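Long-range contacts in Mgp-operon protein 3 (Mycoplasma pneumoniae, PDB 6RJ1), which takes part in cell adhesion as an extracellular, membrane-linked protein, and is thought to attach the bacterium to host-cell sugars: residues V54-S59 and S113-F118; K159-L164 and R230-S235; D163-Q168 and A651-A656; V786-V791 and V854-E859; S800-V805 and G861-T866. One frame throughout, in Å; residues are numbered along the deposited sequence.

Contact 1: V54-S59 and S113-F118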
# COMPACT_ATOMS: atom_id res chain seq x y z
N VAL A 54 16.31 -18.13 -5.31
CA VAL A 54 15.65 -17.18 -6.20
C VAL A 54 15.96 -15.76 -5.73
O VAL A 54 15.84 -15.48 -4.54
CB VAL A 54 14.12 -17.47 -6.26
CG1 VAL A 54 13.41 -16.51 -7.21
CG2 VAL A 54 13.84 -18.92 -6.66
N ALA A 55 16.38 -14.87 -6.65
CA ALA A 55 16.70 -13.47 -6.32
C ALA A 55 15.94 -12.49 -7.23
O ALA A 55 15.51 -12.87 -8.31
CB ALA A 55 18.20 -13.24 -6.42
N LEU A 56 15.76 -11.25 -6.77
CA LEU A 56 15.09 -10.17 -7.49
C LEU A 56 16.04 -8.97 -7.56
O LEU A 56 16.49 -8.48 -6.52
CB LEU A 56 13.77 -9.78 -6.79
CG LEU A 56 12.91 -8.68 -7.44
CD1 LEU A 56 12.52 -9.05 -8.86
CD2 LEU A 56 11.68 -8.41 -6.60
N VAL A 57 16.34 -8.53 -8.77
CA VAL A 57 17.26 -7.41 -8.99
C VAL A 57 16.66 -6.33 -9.90
O VAL A 57 15.95 -6.65 -10.86
CB VAL A 57 18.66 -7.87 -9.51
CG1 VAL A 57 19.45 -8.63 -8.44
CG2 VAL A 57 18.55 -8.68 -10.80
N ARG A 58 16.99 -5.07 -9.62
CA ARG A 58 16.54 -3.92 -10.41
C ARG A 58 17.67 -2.92 -10.60
O ARG A 58 18.61 -2.91 -9.82
CB ARG A 58 15.29 -3.27 -9.77
CG ARG A 58 15.54 -2.53 -8.48
CD ARG A 58 14.25 -2.11 -7.81
NE ARG A 58 14.51 -1.56 -6.48
CZ ARG A 58 13.57 -1.15 -5.64
NH1 ARG A 58 12.28 -1.22 -5.98
NH2 ARG A 58 13.89 -0.66 -4.45
N SER A 59 17.58 -2.07 -11.63
CA SER A 59 18.61 -1.07 -11.91
C SER A 59 18.00 0.32 -11.92
O SER A 59 16.91 0.51 -12.45
CB SER A 59 19.29 -1.36 -13.24
OG SER A 59 19.95 -0.22 -13.78
N SER A 113 14.10 -5.23 -14.76
CA SER A 113 14.28 -6.03 -13.56
C SER A 113 14.29 -7.52 -13.90
O SER A 113 13.66 -7.96 -14.87
CB SER A 113 13.18 -5.72 -12.56
OG SER A 113 13.22 -4.35 -12.20
N TYR A 114 15.04 -8.30 -13.12
CA TYR A 114 15.14 -9.74 -13.33
C TYR A 114 14.90 -10.54 -12.08
O TYR A 114 15.18 -10.08 -10.97
CB TYR A 114 16.53 -10.12 -13.89
CG TYR A 114 16.73 -9.77 -15.34
CD1 TYR A 114 16.34 -10.65 -16.35
CD2 TYR A 114 17.34 -8.58 -15.71
CE1 TYR A 114 16.52 -10.34 -17.69
CE2 TYR A 114 17.53 -8.25 -17.06
CZ TYR A 114 17.12 -9.13 -18.04
OH TYR A 114 17.30 -8.80 -19.37
N VAL A 115 14.39 -11.75 -12.28
CA VAL A 115 14.24 -12.78 -11.26
C VAL A 115 15.36 -13.74 -11.64
O VAL A 115 15.40 -14.21 -12.78
CB VAL A 115 12.84 -13.46 -11.25
CG1 VAL A 115 12.87 -14.75 -10.45
CG2 VAL A 115 11.79 -12.51 -10.70
N LEU A 116 16.31 -13.95 -10.72
CA LEU A 116 17.47 -14.82 -10.96
C LEU A 116 17.29 -16.15 -10.25
O LEU A 116 16.88 -16.17 -9.08
CB LEU A 116 18.78 -14.15 -10.51
CG LEU A 116 18.94 -12.66 -10.78
CD1 LEU A 116 20.11 -12.13 -10.05
CD2 LEU A 116 19.09 -12.38 -12.25
N ILE A 117 17.62 -17.24 -10.94
CA ILE A 117 17.53 -18.60 -10.41
C ILE A 117 18.94 -19.16 -10.28
O ILE A 117 19.74 -19.11 -11.23
CB ILE A 117 16.63 -19.51 -11.30
CG1 ILE A 117 15.25 -18.85 -11.62
CG2 ILE A 117 16.46 -20.92 -10.72
CD1 ILE A 117 14.28 -18.51 -10.42
N PHE A 118 19.25 -19.69 -9.08
CA PHE A 118 20.53 -20.28 -8.75
C PHE A 118 20.33 -21.71 -8.28
O PHE A 118 19.32 -22.01 -7.65
CB PHE A 118 21.23 -19.47 -7.65
CG PHE A 118 21.69 -18.09 -8.06
CD1 PHE A 118 20.84 -17.00 -7.94
CD2 PHE A 118 22.98 -17.88 -8.54
CE1 PHE A 118 21.27 -15.72 -8.31
CE2 PHE A 118 23.41 -16.60 -8.90
CZ PHE A 118 22.55 -15.53 -8.78
O HOH W 1 15.17 -2.45 -13.01

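Contact 2: K159-L164 and R230-S235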
# COMPACT_ATOMS: atom_id res chain seq x y z
N LYS A 159 -7.18 4.67 -22.66
CA LYS A 159 -7.84 5.95 -22.46
C LYS A 159 -7.67 6.46 -21.03
O LYS A 159 -7.41 7.65 -20.84
CB LYS A 159 -9.32 5.89 -22.87
CG LYS A 159 -9.51 5.88 -24.38
CD LYS A 159 -10.95 6.15 -24.77
CE LYS A 159 -11.16 6.07 -26.27
NZ LYS A 159 -11.32 4.66 -26.73
N THR A 160 -7.76 5.54 -20.03
CA THR A 160 -7.58 5.84 -18.60
C THR A 160 -6.16 6.32 -18.34
O THR A 160 -5.98 7.31 -17.63
CB THR A 160 -7.88 4.61 -17.73
OG1 THR A 160 -9.14 4.04 -18.08
CG2 THR A 160 -7.84 4.92 -16.22
N LEU A 161 -5.16 5.60 -18.89
CA LEU A 161 -3.75 5.89 -18.70
C LEU A 161 -3.31 7.22 -19.30
O LEU A 161 -2.41 7.86 -18.76
CB LEU A 161 -2.88 4.73 -19.21
CG LEU A 161 -3.08 3.38 -18.49
CD1 LEU A 161 -2.41 2.26 -19.25
CD2 LEU A 161 -2.62 3.43 -17.03
N GLN A 162 -3.99 7.66 -20.36
CA GLN A 162 -3.72 8.93 -21.02
C GLN A 162 -4.01 10.11 -20.09
O GLN A 162 -3.29 11.11 -20.12
CB GLN A 162 -4.55 9.08 -22.29
CG GLN A 162 -4.05 8.26 -23.45
CD GLN A 162 -4.61 8.78 -24.75
OE1 GLN A 162 -3.95 9.52 -25.48
NE2 GLN A 162 -5.85 8.40 -25.05
N ASP A 163 -5.06 9.98 -19.26
CA ASP A 163 -5.49 11.02 -18.33
C ASP A 163 -5.16 10.73 -16.88
O ASP A 163 -5.40 11.58 -16.03
CB ASP A 163 -7.00 11.27 -18.49
CG ASP A 163 -7.37 12.17 -19.66
OD1 ASP A 163 -6.51 13.00 -20.08
OD2 ASP A 163 -8.54 12.07 -20.13
N LEU A 164 -4.61 9.54 -16.58
CA LEU A 164 -4.27 9.13 -15.22
C LEU A 164 -3.28 10.07 -14.54
O LEU A 164 -2.24 10.42 -15.11
CB LEU A 164 -3.77 7.68 -15.16
CG LEU A 164 -3.52 7.10 -13.77
CD1 LEU A 164 -4.82 6.74 -13.08
CD2 LEU A 164 -2.60 5.92 -13.84
N ARG A 230 0.77 13.80 -11.06
CA ARG A 230 1.39 13.86 -12.38
C ARG A 230 0.90 12.77 -13.32
O ARG A 230 0.47 11.70 -12.87
CB ARG A 230 2.93 13.85 -12.27
CG ARG A 230 3.57 15.05 -11.56
CD ARG A 230 3.64 16.29 -12.42
NE ARG A 230 4.24 17.43 -11.73
CZ ARG A 230 3.56 18.33 -11.01
NH1 ARG A 230 4.20 19.33 -10.42
NH2 ARG A 230 2.25 18.21 -10.88
N LYS A 231 0.97 13.04 -14.63
CA LYS A 231 0.64 12.09 -15.68
C LYS A 231 1.82 11.12 -15.83
O LYS A 231 2.92 11.39 -15.34
CB LYS A 231 0.34 12.81 -16.99
CG LYS A 231 -1.04 13.46 -17.03
CD LYS A 231 -1.52 13.67 -18.46
CE LYS A 231 -2.99 14.02 -18.50
NZ LYS A 231 -3.50 14.10 -19.89
N LEU A 232 1.57 9.96 -16.46
CA LEU A 232 2.54 8.89 -16.66
C LEU A 232 3.91 9.34 -17.19
O LEU A 232 4.94 8.89 -16.69
CB LEU A 232 1.90 7.82 -17.56
CG LEU A 232 1.44 6.50 -16.92
CD1 LEU A 232 0.92 6.68 -15.51
CD2 LEU A 232 0.42 5.82 -17.78
N ASN A 233 3.91 10.25 -18.18
CA ASN A 233 5.13 10.79 -18.80
C ASN A 233 5.67 12.06 -18.11
O ASN A 233 6.74 12.55 -18.48
CB ASN A 233 4.94 11.00 -20.30
CG ASN A 233 4.78 9.70 -21.05
OD1 ASN A 233 5.68 8.85 -21.09
ND2 ASN A 233 3.62 9.51 -21.65
N GLU A 234 4.93 12.57 -17.11
CA GLU A 234 5.34 13.72 -16.32
C GLU A 234 6.23 13.22 -15.19
O GLU A 234 6.28 12.01 -14.93
CB GLU A 234 4.12 14.48 -15.78
CG GLU A 234 3.45 15.39 -16.79
CD GLU A 234 2.13 16.04 -16.38
OE1 GLU A 234 1.60 15.71 -15.29
OE2 GLU A 234 1.63 16.88 -17.15
N SER A 235 6.94 14.14 -14.51
CA SER A 235 7.78 13.77 -13.38
C SER A 235 7.30 14.43 -12.10
O SER A 235 6.86 15.59 -12.13
CB SER A 235 9.23 14.18 -13.62
OG SER A 235 9.77 13.47 -14.72

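Contact 3: D163-Q168 and A651-A656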
# COMPACT_ATOMS: atom_id res chain seq x y z
N ASP A 163 -5.06 9.98 -19.26
CA ASP A 163 -5.49 11.02 -18.33
C ASP A 163 -5.16 10.73 -16.88
O ASP A 163 -5.40 11.58 -16.03
CB ASP A 163 -7.00 11.27 -18.49
CG ASP A 163 -7.37 12.17 -19.66
OD1 ASP A 163 -6.51 13.00 -20.08
OD2 ASP A 163 -8.54 12.07 -20.13
N LEU A 164 -4.61 9.54 -16.58
CA LEU A 164 -4.27 9.13 -15.22
C LEU A 164 -3.28 10.07 -14.54
O LEU A 164 -2.24 10.42 -15.11
CB LEU A 164 -3.77 7.68 -15.16
CG LEU A 164 -3.52 7.10 -13.77
CD1 LEU A 164 -4.82 6.74 -13.08
CD2 LEU A 164 -2.60 5.92 -13.84
N LEU A 165 -3.63 10.45 -13.31
CA LEU A 165 -2.86 11.31 -12.42
C LEU A 165 -2.42 10.47 -11.22
O LEU A 165 -3.25 9.77 -10.64
CB LEU A 165 -3.76 12.45 -11.94
CG LEU A 165 -3.50 13.86 -12.47
CD1 LEU A 165 -3.24 13.88 -13.95
CD2 LEU A 165 -4.67 14.75 -12.16
N VAL A 166 -1.12 10.51 -10.88
CA VAL A 166 -0.59 9.78 -9.73
C VAL A 166 0.05 10.80 -8.78
O VAL A 166 0.84 11.64 -9.20
CB VAL A 166 0.39 8.63 -10.10
CG1 VAL A 166 0.77 7.81 -8.86
CG2 VAL A 166 -0.19 7.72 -11.18
N GLU A 167 -0.30 10.72 -7.50
CA GLU A 167 0.23 11.59 -6.46
C GLU A 167 1.71 11.27 -6.20
O GLU A 167 2.08 10.09 -6.21
CB GLU A 167 -0.56 11.41 -5.16
CG GLU A 167 -0.34 12.51 -4.13
CD GLU A 167 -0.75 12.18 -2.71
OE1 GLU A 167 -1.27 11.07 -2.47
OE2 GLU A 167 -0.55 13.05 -1.83
N GLN A 168 2.53 12.30 -5.92
CA GLN A 168 3.93 12.11 -5.56
C GLN A 168 3.99 11.24 -4.29
O GLN A 168 3.07 11.31 -3.47
CB GLN A 168 4.68 13.45 -5.42
CG GLN A 168 4.28 14.33 -4.25
CD GLN A 168 5.05 15.63 -4.22
OE1 GLN A 168 4.47 16.71 -4.17
NE2 GLN A 168 6.37 15.55 -4.26
N ALA A 651 -11.92 11.66 -15.28
CA ALA A 651 -10.73 10.82 -15.47
C ALA A 651 -10.33 10.19 -14.14
O ALA A 651 -10.96 10.49 -13.13
CB ALA A 651 -9.60 11.65 -16.02
N SER A 652 -9.32 9.31 -14.13
CA SER A 652 -8.86 8.61 -12.92
C SER A 652 -7.65 9.26 -12.26
O SER A 652 -6.76 9.77 -12.94
CB SER A 652 -8.58 7.14 -13.19
OG SER A 652 -9.77 6.37 -13.21
N LEU A 653 -7.62 9.19 -10.93
CA LEU A 653 -6.55 9.74 -10.11
C LEU A 653 -6.18 8.73 -9.00
O LEU A 653 -7.06 8.25 -8.28
CB LEU A 653 -7.06 11.08 -9.53
CG LEU A 653 -6.20 11.82 -8.51
CD1 LEU A 653 -6.35 13.31 -8.70
CD2 LEU A 653 -6.60 11.46 -7.08
N ILE A 654 -4.87 8.46 -8.84
CA ILE A 654 -4.35 7.56 -7.80
C ILE A 654 -3.54 8.34 -6.75
O ILE A 654 -2.63 9.09 -7.09
CB ILE A 654 -3.56 6.34 -8.40
CG1 ILE A 654 -4.48 5.47 -9.32
CG2 ILE A 654 -2.91 5.50 -7.28
CD1 ILE A 654 -3.75 4.57 -10.28
N ASN A 655 -3.92 8.14 -5.47
CA ASN A 655 -3.31 8.70 -4.28
C ASN A 655 -2.24 7.74 -3.77
O ASN A 655 -2.45 6.52 -3.77
CB ASN A 655 -4.38 8.90 -3.21
CG ASN A 655 -5.31 10.05 -3.50
OD1 ASN A 655 -4.93 11.03 -4.15
ND2 ASN A 655 -6.54 9.98 -3.00
N ALA A 656 -1.10 8.28 -3.34
CA ALA A 656 0.02 7.49 -2.84
C ALA A 656 -0.16 7.08 -1.36
O ALA A 656 0.82 6.97 -0.62
CB ALA A 656 1.31 8.29 -3.03

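Contact 4: V786-V791 and V854-E859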
# COMPACT_ATOMS: atom_id res chain seq x y z
N VAL A 786 3.03 -22.05 9.61
CA VAL A 786 2.25 -23.24 9.98
C VAL A 786 2.41 -23.44 11.49
O VAL A 786 3.53 -23.61 11.97
CB VAL A 786 2.63 -24.52 9.19
CG1 VAL A 786 1.78 -25.72 9.61
CG2 VAL A 786 2.52 -24.29 7.69
N ASP A 787 1.29 -23.42 12.23
CA ASP A 787 1.24 -23.60 13.68
C ASP A 787 1.84 -24.97 14.06
O ASP A 787 1.41 -25.99 13.52
CB ASP A 787 -0.21 -23.44 14.19
CG ASP A 787 -0.43 -23.62 15.68
OD1 ASP A 787 0.34 -23.01 16.47
OD2 ASP A 787 -1.38 -24.34 16.06
N PRO A 788 2.89 -25.00 14.93
CA PRO A 788 3.50 -26.30 15.29
C PRO A 788 2.63 -27.18 16.18
O PRO A 788 2.82 -28.39 16.20
CB PRO A 788 4.80 -25.89 15.99
CG PRO A 788 4.53 -24.54 16.53
CD PRO A 788 3.54 -23.88 15.63
N ALA A 789 1.71 -26.56 16.95
CA ALA A 789 0.80 -27.22 17.88
C ALA A 789 -0.08 -28.27 17.18
O ALA A 789 -0.56 -28.02 16.07
CB ALA A 789 -0.07 -26.19 18.58
N PRO A 790 -0.27 -29.47 17.79
CA PRO A 790 -1.10 -30.49 17.13
C PRO A 790 -2.59 -30.16 17.11
O PRO A 790 -3.12 -29.59 18.06
CB PRO A 790 -0.80 -31.76 17.94
CG PRO A 790 -0.44 -31.27 19.28
CD PRO A 790 0.24 -29.95 19.09
N VAL A 791 -3.26 -30.52 16.00
CA VAL A 791 -4.70 -30.32 15.83
C VAL A 791 -5.45 -31.66 15.98
O VAL A 791 -4.81 -32.72 16.05
CB VAL A 791 -5.11 -29.53 14.55
CG1 VAL A 791 -4.84 -28.04 14.73
CG2 VAL A 791 -4.42 -30.07 13.30
N VAL A 854 12.13 -10.52 8.12
CA VAL A 854 11.05 -11.23 8.81
C VAL A 854 11.37 -12.72 8.71
O VAL A 854 11.66 -13.21 7.62
CB VAL A 854 9.61 -10.94 8.34
CG1 VAL A 854 8.61 -11.40 9.40
CG2 VAL A 854 9.39 -9.47 8.03
N THR A 855 11.31 -13.42 9.85
CA THR A 855 11.60 -14.85 9.94
C THR A 855 10.53 -15.54 10.76
O THR A 855 10.07 -14.98 11.75
CB THR A 855 12.98 -15.08 10.59
OG1 THR A 855 13.95 -14.26 9.94
CG2 THR A 855 13.43 -16.52 10.55
N TYR A 856 10.16 -16.77 10.37
CA TYR A 856 9.23 -17.60 11.11
C TYR A 856 9.99 -18.84 11.54
O TYR A 856 10.65 -19.47 10.71
CB TYR A 856 7.99 -17.96 10.27
CG TYR A 856 6.98 -18.81 11.01
CD1 TYR A 856 6.09 -18.24 11.92
CD2 TYR A 856 6.88 -20.18 10.77
CE1 TYR A 856 5.14 -19.02 12.59
CE2 TYR A 856 5.95 -20.97 11.45
CZ TYR A 856 5.07 -20.38 12.34
OH TYR A 856 4.11 -21.14 12.98
N ILE A 857 9.92 -19.18 12.84
CA ILE A 857 10.59 -20.37 13.39
C ILE A 857 9.54 -21.45 13.60
O ILE A 857 8.72 -21.35 14.52
CB ILE A 857 11.42 -20.04 14.66
CG1 ILE A 857 12.50 -18.94 14.39
CG2 ILE A 857 12.03 -21.31 15.29
CD1 ILE A 857 13.60 -19.20 13.26
N ALA A 858 9.53 -22.44 12.70
CA ALA A 858 8.59 -23.57 12.63
C ALA A 858 8.31 -24.27 13.96
O ALA A 858 7.15 -24.45 14.32
CB ALA A 858 9.09 -24.58 11.61
N GLU A 859 9.38 -24.65 14.68
CA GLU A 859 9.34 -25.39 15.95
C GLU A 859 8.70 -24.61 17.11
O GLU A 859 8.06 -25.23 17.96
CB GLU A 859 10.74 -25.93 16.35
CG GLU A 859 11.95 -25.09 15.94
CD GLU A 859 12.55 -25.37 14.58
OE1 GLU A 859 13.80 -25.33 14.46
OE2 GLU A 859 11.78 -25.60 13.62

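Contact 5: S800-V805 and G861-T866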
# COMPACT_ATOMS: atom_id res chain seq x y z
N SER A 800 -1.34 -19.28 9.66
CA SER A 800 -1.71 -17.88 9.70
C SER A 800 -0.61 -17.03 9.11
O SER A 800 0.53 -17.47 9.04
CB SER A 800 -1.97 -17.45 11.14
OG SER A 800 -3.07 -18.15 11.69
N ALA A 801 -0.95 -15.83 8.70
CA ALA A 801 0.01 -14.86 8.20
C ALA A 801 -0.08 -13.66 9.10
O ALA A 801 -1.17 -13.31 9.56
CB ALA A 801 -0.30 -14.47 6.78
N VAL A 802 1.06 -13.06 9.42
CA VAL A 802 1.04 -11.87 10.25
C VAL A 802 1.73 -10.72 9.54
O VAL A 802 2.55 -10.95 8.65
CB VAL A 802 1.53 -12.05 11.72
CG1 VAL A 802 0.74 -13.13 12.47
CG2 VAL A 802 3.03 -12.30 11.79
N LEU A 803 1.39 -9.50 9.93
CA LEU A 803 1.99 -8.28 9.40
C LEU A 803 1.90 -7.16 10.42
O LEU A 803 1.00 -7.16 11.28
CB LEU A 803 1.40 -7.85 8.03
CG LEU A 803 -0.02 -7.31 8.03
CD1 LEU A 803 -0.11 -6.06 7.18
CD2 LEU A 803 -1.01 -8.36 7.60
N LEU A 804 2.83 -6.21 10.33
CA LEU A 804 2.88 -5.07 11.22
C LEU A 804 2.28 -3.86 10.52
O LEU A 804 2.55 -3.62 9.33
CB LEU A 804 4.34 -4.81 11.63
CG LEU A 804 4.80 -5.28 13.03
CD1 LEU A 804 4.29 -6.69 13.39
CD2 LEU A 804 6.29 -5.25 13.14
N VAL A 805 1.42 -3.14 11.25
CA VAL A 805 0.77 -1.90 10.81
C VAL A 805 1.02 -0.83 11.87
O VAL A 805 1.55 -1.14 12.95
CB VAL A 805 -0.75 -2.06 10.48
CG1 VAL A 805 -0.96 -2.91 9.23
CG2 VAL A 805 -1.54 -2.60 11.67
N GLY A 861 6.82 -21.59 16.50
CA GLY A 861 5.66 -20.91 15.93
C GLY A 861 5.70 -19.41 16.11
O GLY A 861 4.65 -18.76 16.16
N LEU A 862 6.93 -18.84 16.20
CA LEU A 862 7.17 -17.42 16.43
C LEU A 862 7.77 -16.73 15.24
O LEU A 862 8.65 -17.26 14.57
CB LEU A 862 8.07 -17.19 17.65
CG LEU A 862 7.68 -17.88 18.95
CD1 LEU A 862 8.82 -17.85 19.93
CD2 LEU A 862 6.42 -17.27 19.55
N TRP A 863 7.30 -15.51 15.00
CA TRP A 863 7.78 -14.62 13.96
C TRP A 863 8.76 -13.64 14.61
O TRP A 863 8.53 -13.19 15.75
CB TRP A 863 6.61 -13.83 13.36
CG TRP A 863 5.66 -14.61 12.50
CD1 TRP A 863 5.69 -14.72 11.14
CD2 TRP A 863 4.45 -15.24 12.93
NE1 TRP A 863 4.59 -15.41 10.69
CE2 TRP A 863 3.80 -15.74 11.77
CE3 TRP A 863 3.83 -15.44 14.18
CZ2 TRP A 863 2.59 -16.44 11.82
CZ3 TRP A 863 2.63 -16.14 14.23
CH2 TRP A 863 2.02 -16.62 13.07
N PHE A 864 9.84 -13.31 13.89
CA PHE A 864 10.85 -12.35 14.35
C PHE A 864 11.03 -11.26 13.31
O PHE A 864 11.37 -11.55 12.17
CB PHE A 864 12.17 -13.06 14.69
CG PHE A 864 12.07 -14.03 15.84
CD1 PHE A 864 12.05 -13.59 17.16
CD2 PHE A 864 11.99 -15.40 15.61
CE1 PHE A 864 11.95 -14.49 18.22
CE2 PHE A 864 11.88 -16.30 16.67
CZ PHE A 864 11.86 -15.84 17.97
N TYR A 865 10.74 -10.01 13.71
CA TYR A 865 10.82 -8.82 12.86
C TYR A 865 12.07 -8.02 13.20
O TYR A 865 12.16 -7.47 14.30
CB TYR A 865 9.57 -7.95 13.01
CG TYR A 865 8.35 -8.51 12.31
CD1 TYR A 865 7.61 -9.55 12.88
CD2 TYR A 865 7.93 -8.00 11.09
CE1 TYR A 865 6.50 -10.09 12.23
CE2 TYR A 865 6.81 -8.52 10.44
CZ TYR A 865 6.10 -9.56 11.01
OH TYR A 865 5.00 -10.07 10.36
N THR A 866 13.03 -7.99 12.27
CA THR A 866 14.28 -7.27 12.45
C THR A 866 14.19 -5.90 11.81
O THR A 866 13.82 -5.77 10.65
CB THR A 866 15.47 -8.12 11.97
OG1 THR A 866 15.41 -9.40 12.61
CG2 THR A 866 16.81 -7.47 12.26

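Contact 1: V54-S59 and S113-F118
Val57, Leu116 and Val54 lose the most surface in this antiparallel pairing of strands 52-59 and 114-121, whose short segments run at 150° to each other. Val57 and Leu116 are diagonal neighbours on the face they share with Ala55 and Tyr114, and their side chains cross at about a right angle. Leu116 CD1 lies 3.9 Å from both Val57 CG1 and Val57 CG2, so it sits against the fork of the valine. In Leu116, chi1 of -40° puts CG beside the backbone N, and CD1 then meets the valine. Val30 of helix 30-33 packs on Ala55, Val57 and Leu116 on this face.

On the other face, Val54 divides its branches. CG1 meets Val115 CG1 at 3.7 Å, while Val54 CG2 lies 3.8 Å from Ile117 CD1, the two side chains running side by side in the same direction. Leu56 CD1 continues the row against Val115 CG2.

Between the faces run two reciprocal backbone bond pairs: Ala55 N to Leu116 O (2.8 Å) and back, and Val57 N to Tyr114 O (2.9 Å) and back. At the Ser59/Ser113 end water 1 takes the N-H of Ser59 and bonds to Ser113 OG, which also bonds Thr455 OG1. The chemistry implies a register set by the backbone bonds, with branched apolar groups packed on both faces and a water bridging Ser59 and Ser113 beyond the last backbone bonds.

Contact 2: K159-L164 and R230-S235
Leu232 pushes its CD2 methyl under the side of helix 157-163, 3.8 Å from Leu161 CB and 3.6 Å from the backbone atom Leu161 O. Its other methyl, CD1, lies 4.0 Å from Leu164 CD2, so the fork of one leucine spans Leu161 of the helix and Leu164 just beyond it. Phe66 touches both Leu161 and Leu232 and adds an aromatic neighbour to this apolar patch.

The polar half belongs to Lys231. Its chain is extended beyond CG and passes by the backbone of Leu164 and Gln162, bringing NZ to the C-terminal part of the helix. There NZ donates to Gln162 O at 3.0 Å, tilted 23° from that carbonyl plane, and forms a salt bridge with Asp163 OD1 at 3.2 Å through the anti lone pair of the carboxylate oxygen. The Lys231 and Asp163 side chains lie side by side and point the same way. Asp163 OD2, the second oxygen, is bonded to Ser526 OG, which fixes the rotation of the group.

The loop is itself shaped by a type I turn from Lys231 to Glu234. Glu234 OE1 receives the N-H of Lys231 at 2.8 Å, from above the carboxylate plane. With a carbonyl near the helix C-terminus and a carboxylate sharing one ammonium group, the lysine charge would be expected to offset the negative pole of the helix while the leucines form an apolar patch beside it.

Contact 3: D163-Q168 and A651-A656
Leu164 and Ile654 cross at a slant, Leu164 CD1 standing 3.7 Å from Ile654 CD1. Leu164 CG is anti to the backbone N (chi1 -174°), and its CD1 also lies beside Ser652 CB. Leu165 and Leu653 meet on the opposite face, again obliquely, with Leu165 CD2 4.1 Å from Leu653 CD1. Just before strand 165-167 begins, CB of Asp163 meets CB of Ala651 at 3.6 Å.

The backbones here pair as parallel strands: 165-167 and 650-654 run at 17° to each other, in register Leu165 to Leu653 and Val166 to Ile654. Strand 165-167 lies between 650-654 and the antiparallel strand 229-230, within a mixed sheet that joins chain regions almost 500 residues apart. Its ladder zigzags from Ser652 O to Leu165 N, from Leu165 O to Ile654 N (2.8 Å), and from Ile654 O to Glu167 N (2.9 Å).

Past the last rung a side chain takes over from the backbone. Glu167, extended beyond CG, reaches across so that OE1 accepts the N-H of Ala656 at 2.9 Å on its anti side, 22° out of the carboxylate plane. OE1 also bonds Tyr662 OH, and OE2 forms salt bridges with Arg181 and Arg227.

Contact 4: V786-V791 and V854-E859
Tyr856 supplies the hydrogen bond of this contact, its OH donating to Val786 O at 2.7 Å. The approach is unusual for a carbonyl acceptor: the C=O...O angle is 102°, and the hydroxyl stands above the carbonyl plane, 74° out of it. From the side of the ring, Val786 O lies at the edge, near the ring plane. Tyr856 CB points toward the loop, and chi1 of -179° puts CG anti to the backbone N. The same hydroxyl also bonds Arg895 NH1, so two partners grip it.

Van der Waals contact makes up the rest. Pro788 sets one side of its ring against backbone oxygens: CB is 3.2 Å and CG 3.4 Å from Ala858 O, and Pro788 CB is 3.9 Å from Glu859 O. Pro788 CD adds a looser touch on Tyr856 OH at 3.9 Å. Apart from the ring of Tyr856, then, the loop meets mainly main-chain atoms.

All of this lies near the surface, where the loop leaving strand 779-786 faces the end of strand 851-857. These strands belong to two antiparallel sheets that pack against each other and may be neighbouring blades, as the family's beta-propeller relationship suggests.

Contact 5: S800-V805 and G861-T866
Tyr865 and Trp863 of strand 862-868 project onto Val802 and Leu804 of strand 799-805, in a face-to-face meeting of two antiparallel sheets consistent with adjacent blades of a beta-propeller. The strand segments run at 26° to each other but 9.5 Å apart, a separation that rules out backbone pairing and makes this a packing of side chains.

Tyr865 can be followed outward. Its CB is directed at the opposite strand, with CG anti to the carbonyl carbon. CG and CD2 meet Leu804 CD2, the closer approach being 3.8 Å at Tyr865 CD2. Over the ring centre stands Leu804 CD1, 4.1 Å from the centroid and 9° off the normal, a CH-pi contact; the two side chains slide past each other in opposite directions. At the rim, Tyr865 CE1 lies 4.1 Å from Val802 CG2, which sits near the ring plane. The tip, OH, comes 3.3 Å from that same methyl and makes its hydrogen bond to Gly781 O of strand 779-786, which pairs with 799-805.

Val802 thus serves two aromatic rings. It and Trp863 reach tip to tip, and its CG1 rests against the six-membered part of the indole. Beside it, Ser800 O lies in the indole plane at the edge, 3.6 Å from Trp863 CZ2, while Val802 CG2 stands 3.4 Å from the centroid of the five-membered ring, only 6° off its normal.

How the contacts relate
Contacts 1, 2, 3 and 5 are buried, whereas contact 4 lies at the surface. Contacts 2 and 3 touch, their centres 8 Å apart, and share Asp163 and Leu164: the chain passes from helix 157-163 straight into strand 165-167, so charge pairing at the helix gives way to sheet bonding. Contacts 4 and 5 are likewise adjacent, centres 11 Å apart, and join the same two sheets, one through a hydroxyl and a proline near the strand ends, the other through aromatic faces in the interior. Contact 1 stands apart, about 13 Å or more from the others by nearest atoms; it and contact 3 pair backbones, antiparallel and parallel respectively.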